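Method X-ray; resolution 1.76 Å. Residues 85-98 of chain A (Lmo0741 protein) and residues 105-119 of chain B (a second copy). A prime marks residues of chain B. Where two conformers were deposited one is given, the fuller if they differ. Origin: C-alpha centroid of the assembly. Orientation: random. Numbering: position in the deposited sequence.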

# COMPACT_ATOMS: atom_id res chain seq x y z
N LEU A 85 -10.10 -8.08 -14.87
CA LEU A 85 -9.66 -6.82 -14.27
C LEU A 85 -9.73 -6.91 -12.69
O LEU A 85 -8.75 -6.57 -11.99
CB LEU A 85 -10.55 -5.70 -14.72
CG LEU A 85 -10.31 -4.32 -14.10
CD1 LEU A 85 -8.93 -3.78 -14.37
CD2 LEU A 85 -11.34 -3.28 -14.52
N GLU A 86 -10.87 -7.31 -12.18
CA GLU A 86 -11.00 -7.53 -10.72
C GLU A 86 -9.90 -8.46 -10.19
O GLU A 86 -9.20 -8.14 -9.19
CB GLU A 86 -12.35 -8.09 -10.36
CG GLU A 86 -12.52 -8.25 -8.84
CD GLU A 86 -13.86 -8.87 -8.45
OE1 GLU A 86 -14.86 -8.74 -9.25
OE2 GLU A 86 -14.00 -9.52 -7.44
N ASN A 87 -9.66 -9.54 -10.88
CA ASN A 87 -8.67 -10.58 -10.45
C ASN A 87 -7.28 -9.96 -10.42
O ASN A 87 -6.52 -10.11 -9.44
CB ASN A 87 -8.69 -11.85 -11.35
CG ASN A 87 -7.90 -13.05 -10.76
OD1 ASN A 87 -6.66 -13.10 -10.83
ND2 ASN A 87 -8.62 -14.05 -10.23
N ASP A 88 -6.92 -9.28 -11.47
CA ASP A 88 -5.62 -8.60 -11.55
C ASP A 88 -5.39 -7.59 -10.39
O ASP A 88 -4.28 -7.62 -9.80
CB ASP A 88 -5.41 -7.88 -12.91
CG ASP A 88 -5.25 -8.84 -14.08
OD1 ASP A 88 -5.07 -10.08 -13.93
OD2 ASP A 88 -5.37 -8.31 -15.22
N ILE A 89 -6.40 -6.77 -10.07
CA ILE A 89 -6.25 -5.77 -9.08
C ILE A 89 -6.18 -6.40 -7.69
O ILE A 89 -5.26 -6.03 -6.88
CB ILE A 89 -7.32 -4.73 -9.13
CG1 ILE A 89 -7.26 -3.88 -10.48
CG2 ILE A 89 -7.18 -3.73 -8.02
CD1 ILE A 89 -8.54 -3.09 -10.65
N ALA A 90 -7.07 -7.32 -7.45
CA ALA A 90 -7.13 -8.02 -6.14
C ALA A 90 -5.83 -8.82 -5.93
O ALA A 90 -5.29 -8.86 -4.80
CB ALA A 90 -8.31 -8.94 -6.04
N LYS A 91 -5.34 -9.49 -6.96
CA LYS A 91 -4.09 -10.26 -6.83
C LYS A 91 -2.93 -9.40 -6.41
O LYS A 91 -2.15 -9.77 -5.47
CB LYS A 91 -3.78 -10.99 -8.14
CG LYS A 91 -2.55 -11.86 -8.05
CD LYS A 91 -2.36 -12.50 -9.44
CE LYS A 91 -1.25 -13.53 -9.42
NZ LYS A 91 -0.09 -13.03 -10.24
N GLN A 92 -2.79 -8.23 -7.04
CA GLN A 92 -1.71 -7.34 -6.71
C GLN A 92 -1.83 -6.78 -5.28
O GLN A 92 -0.82 -6.71 -4.55
CB GLN A 92 -1.58 -6.22 -7.71
CG GLN A 92 -0.33 -5.38 -7.48
CD GLN A 92 0.95 -6.09 -7.84
OE1 GLN A 92 1.27 -6.29 -9.02
NE2 GLN A 92 1.74 -6.45 -6.82
N LEU A 93 -3.02 -6.40 -4.89
CA LEU A 93 -3.23 -5.94 -3.56
C LEU A 93 -2.88 -7.01 -2.52
O LEU A 93 -2.21 -6.71 -1.51
CB LEU A 93 -4.65 -5.50 -3.32
CG LEU A 93 -5.13 -4.19 -3.98
CD1 LEU A 93 -6.64 -4.04 -3.92
CD2 LEU A 93 -4.45 -3.03 -3.33
N THR A 94 -3.31 -8.21 -2.77
CA THR A 94 -3.09 -9.35 -1.86
C THR A 94 -1.58 -9.72 -1.83
O THR A 94 -1.03 -9.89 -0.71
CB THR A 94 -3.94 -10.51 -2.24
OG1 THR A 94 -5.31 -10.10 -2.28
CG2 THR A 94 -3.84 -11.59 -1.22
N GLU A 95 -0.92 -9.81 -2.98
CA GLU A 95 0.51 -10.13 -3.01
C GLU A 95 1.29 -9.06 -2.22
O GLU A 95 2.20 -9.41 -1.41
CB GLU A 95 1.05 -10.18 -4.44
CG GLU A 95 0.63 -11.40 -5.20
CD GLU A 95 0.95 -11.28 -6.69
OE1 GLU A 95 1.20 -10.15 -7.21
OE2 GLU A 95 0.92 -12.35 -7.30
N ASN A 96 0.96 -7.79 -2.42
CA ASN A 96 1.68 -6.73 -1.72
C ASN A 96 1.48 -6.82 -0.18
O ASN A 96 2.45 -6.60 0.57
CB ASN A 96 1.28 -5.38 -2.21
CG ASN A 96 1.80 -5.10 -3.63
OD1 ASN A 96 2.62 -5.83 -4.17
ND2 ASN A 96 1.32 -4.06 -4.19
N PHE A 97 0.25 -7.05 0.23
CA PHE A 97 -0.09 -7.20 1.64
C PHE A 97 0.66 -8.38 2.27
O PHE A 97 1.29 -8.23 3.32
CB PHE A 97 -1.60 -7.36 1.77
CG PHE A 97 -2.09 -7.67 3.17
CD1 PHE A 97 -1.87 -6.78 4.20
CD2 PHE A 97 -2.76 -8.83 3.43
CE1 PHE A 97 -2.35 -7.07 5.45
CE2 PHE A 97 -3.21 -9.16 4.71
CZ PHE A 97 -2.96 -8.28 5.74
N ILE A 98 0.49 -9.54 1.67
CA ILE A 98 1.23 -10.71 2.16
C ILE A 98 2.74 -10.42 2.23
O ILE A 98 3.40 -10.83 3.22
CB ILE A 98 0.88 -11.96 1.34
CG1 ILE A 98 -0.59 -12.32 1.61
CG2 ILE A 98 1.83 -13.10 1.73
CD1 ILE A 98 -1.04 -13.35 0.66
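Chain B, residues 105-119: GINKEKIIAWVKKVE

Packing of residues 105-119 of chain B on the helix 85-98 of chain A, two copies of the Lmo0741 protein. Chain A is helical throughout its stretch. In chain B, Gly105′ leaves a preceding helix with positive phi (86°) in a Schellman motif, Ile106′ is extended (-90/123), and Asn107′ caps the next helix, 108-117, by accepting from the backbone: Lys110′ N to Asn107′ OD1 is 2.9 Å. Val118′ is the first residue beyond that helix to leave helical angles. The two helices run obliquely, with 64° between their N-to-C directions (signed crossing angle -64°) and axes 9.6 Å apart at closest approach; the nearest CA atoms are those of Thr94 and Val115′, 6.2 Å apart. No direct hydrogen bond joins the stretches, which together bury 598 Å².

Along chain A, Glu86 comes first: its CB points sideways, but the all-trans start of the chain (chi1 and chi2 both t) brings the carboxylate nearer to chain B, with OE2 3.8 Å from Ile106′ CG1. Glu86 OE2 and Lys110′ NZ, 4.2 Å apart, are too distant for a salt bridge; water 1 links them, donating to Glu86 OE2 (2.6 Å) and accepting from Lys110′ NZ (2.8 Å). Water 2 likewise donates to Glu86 OE2 (2.7 Å) and accepts from Trp114′ NE1 (2.9 Å), so the indole nitrogen is satisfied although the ring is packed against the helix. Two successive turns of the helix receive that ring as a knob in a hole formed by Asn87, Ala90, Lys91 and Thr94. Asn87 ND2 lies 3.6 Å from Trp114′ CH2, oblique to the ring. Ala90 puts CB over one face of the indole, 3.9 Å from the centroid of the Trp114′ six-membered ring in a CH-pi contact, and 4.0 Å from Ile106′ CD1. Lys91 packs through its backbone and the base of its side chain, CA being 3.6 Å from Trp114′ CZ3, while its end leads away to a salt bridge with Glu95 (Lys91 NZ to Glu95 OE2, 3.2 Å; the hydrogen bond is weak).

Thr94 points its CB toward chain B; OG1 donates to Ala90 O (2.8 Å) yet also lies 3.7 Å from Trp114′ CB, and CG2 is 3.6 Å from Trp114′ O and 3.8 Å from Val118′ CG2. Glu95 CG lies 3.7 Å from Val118′ CG1. Phe97 meets Val115′ at the ring edge (CE2 to Val115′ CG2, 4.4 Å). Ile98 closes the contact, its CD1 3.6 Å from Val118′ CG1 and 3.8 Å from Val115′ O.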

# COMPACT_ATOMS: atom_id res chain seq x y z
N GLY B 105 -15.54 -3.81 -3.91
CA GLY B 105 -16.77 -4.60 -3.63
C GLY B 105 -16.53 -5.98 -3.06
O GLY B 105 -17.47 -6.78 -2.99
N ILE B 106 -15.30 -6.33 -2.66
CA ILE B 106 -14.98 -7.69 -2.29
C ILE B 106 -15.26 -7.82 -0.81
O ILE B 106 -14.72 -7.09 0.03
CB ILE B 106 -13.51 -8.01 -2.60
CG1 ILE B 106 -13.27 -7.82 -4.09
CG2 ILE B 106 -13.18 -9.40 -2.17
CD1 ILE B 106 -11.88 -8.10 -4.51
N ASN B 107 -16.13 -8.78 -0.48
CA ASN B 107 -16.56 -8.96 0.93
C ASN B 107 -15.50 -9.64 1.75
O ASN B 107 -14.49 -10.16 1.24
CB ASN B 107 -17.95 -9.63 0.97
CG ASN B 107 -17.95 -11.15 0.78
OD1 ASN B 107 -16.93 -11.82 0.51
ND2 ASN B 107 -19.16 -11.73 0.86
N LYS B 108 -15.70 -9.72 3.05
CA LYS B 108 -14.68 -10.23 3.91
C LYS B 108 -14.33 -11.67 3.63
O LYS B 108 -13.17 -12.12 3.72
CB LYS B 108 -15.12 -10.03 5.39
CG LYS B 108 -14.19 -10.59 6.43
CD LYS B 108 -12.80 -9.96 6.32
CE LYS B 108 -12.62 -8.61 6.95
NZ LYS B 108 -12.61 -8.61 8.45
N GLU B 109 -15.38 -12.50 3.41
CA GLU B 109 -15.13 -13.89 3.09
C GLU B 109 -14.26 -14.08 1.84
O GLU B 109 -13.40 -14.95 1.83
CB GLU B 109 -16.44 -14.65 2.91
CG GLU B 109 -17.20 -14.75 4.25
CD GLU B 109 -18.09 -13.56 4.58
OE1 GLU B 109 -18.14 -12.42 3.98
OE2 GLU B 109 -18.87 -13.78 5.60
N LYS B 110 -14.47 -13.26 0.85
CA LYS B 110 -13.70 -13.33 -0.40
C LYS B 110 -12.25 -12.73 -0.22
O LYS B 110 -11.32 -13.20 -0.84
CB LYS B 110 -14.41 -12.69 -1.56
CG LYS B 110 -13.82 -13.07 -2.89
CD LYS B 110 -14.82 -12.87 -4.01
CE LYS B 110 -14.28 -13.24 -5.36
NZ LYS B 110 -15.48 -13.31 -6.28
N ILE B 111 -12.16 -11.77 0.66
CA ILE B 111 -10.85 -11.23 1.06
C ILE B 111 -10.02 -12.36 1.67
O ILE B 111 -8.84 -12.54 1.31
CB ILE B 111 -10.93 -10.04 1.99
CG1 ILE B 111 -11.52 -8.83 1.25
CG2 ILE B 111 -9.55 -9.67 2.54
CD1 ILE B 111 -11.88 -7.64 2.09
N ILE B 112 -10.60 -13.07 2.61
CA ILE B 112 -9.94 -14.20 3.26
C ILE B 112 -9.56 -15.24 2.23
O ILE B 112 -8.46 -15.83 2.26
CB ILE B 112 -10.85 -14.82 4.36
CG1 ILE B 112 -10.97 -13.78 5.49
CG2 ILE B 112 -10.23 -16.10 4.88
CD1 ILE B 112 -12.14 -13.98 6.40
N ALA B 113 -10.49 -15.55 1.30
CA ALA B 113 -10.19 -16.44 0.19
C ALA B 113 -8.91 -16.03 -0.60
O ALA B 113 -8.05 -16.91 -0.89
CB ALA B 113 -11.35 -16.63 -0.74
N TRP B 114 -8.85 -14.76 -0.96
CA TRP B 114 -7.67 -14.22 -1.66
C TRP B 114 -6.36 -14.46 -0.82
O TRP B 114 -5.35 -14.86 -1.35
CB TRP B 114 -7.86 -12.72 -1.93
CG TRP B 114 -8.47 -12.54 -3.27
CD1 TRP B 114 -9.78 -12.18 -3.54
CD2 TRP B 114 -7.83 -12.65 -4.49
NE1 TRP B 114 -9.98 -12.13 -4.92
CE2 TRP B 114 -8.81 -12.42 -5.52
CE3 TRP B 114 -6.54 -12.98 -4.88
CZ2 TRP B 114 -8.51 -12.51 -6.85
CZ3 TRP B 114 -6.28 -13.09 -6.20
CH2 TRP B 114 -7.24 -12.85 -7.17
N VAL B 115 -6.43 -14.14 0.47
CA VAL B 115 -5.23 -14.25 1.32
C VAL B 115 -4.80 -15.70 1.42
O VAL B 115 -3.59 -16.02 1.36
CB VAL B 115 -5.51 -13.66 2.69
CG1 VAL B 115 -4.38 -14.04 3.59
CG2 VAL B 115 -5.76 -12.16 2.64
N LYS B 116 -5.77 -16.63 1.54
CA LYS B 116 -5.44 -18.05 1.55
C LYS B 116 -4.84 -18.54 0.28
O LYS B 116 -3.91 -19.39 0.28
CB LYS B 116 -6.68 -18.91 1.90
CG LYS B 116 -7.04 -18.71 3.36
CD LYS B 116 -8.36 -19.49 3.68
CE LYS B 116 -8.76 -19.37 5.18
NZ LYS B 116 -10.14 -19.91 5.49
N LYS B 117 -5.32 -18.05 -0.84
CA LYS B 117 -4.88 -18.49 -2.14
C LYS B 117 -3.50 -18.06 -2.47
O LYS B 117 -2.71 -18.84 -3.07
CB LYS B 117 -5.83 -17.90 -3.19
CG LYS B 117 -5.48 -18.15 -4.62
CD LYS B 117 -6.62 -17.83 -5.57
CE LYS B 117 -7.18 -16.41 -5.51
NZ LYS B 117 -8.17 -16.21 -6.53
N VAL B 118 -3.19 -16.80 -2.21
CA VAL B 118 -1.95 -16.22 -2.67
C VAL B 118 -0.70 -16.69 -1.87
O VAL B 118 -0.64 -16.57 -0.66
CB VAL B 118 -2.08 -14.69 -2.70
CG1 VAL B 118 -0.76 -13.98 -2.90
CG2 VAL B 118 -3.11 -14.31 -3.79
N GLU B 119 0.30 -17.22 -2.55
CA GLU B 119 1.49 -17.72 -1.78
C GLU B 119 2.51 -16.61 -1.45
O GLU B 119 3.08 -16.01 -2.35
CB GLU B 119 2.13 -18.92 -2.50
CG GLU B 119 1.21 -20.15 -2.55
CD GLU B 119 0.97 -20.81 -1.17
OE1 GLU B 119 1.22 -22.02 -1.04
OE2 GLU B 119 0.55 -20.12 -0.21
O HOH W 1 -16.20 -10.72 -6.96
O HOH W 2 -12.07 -11.18 -6.61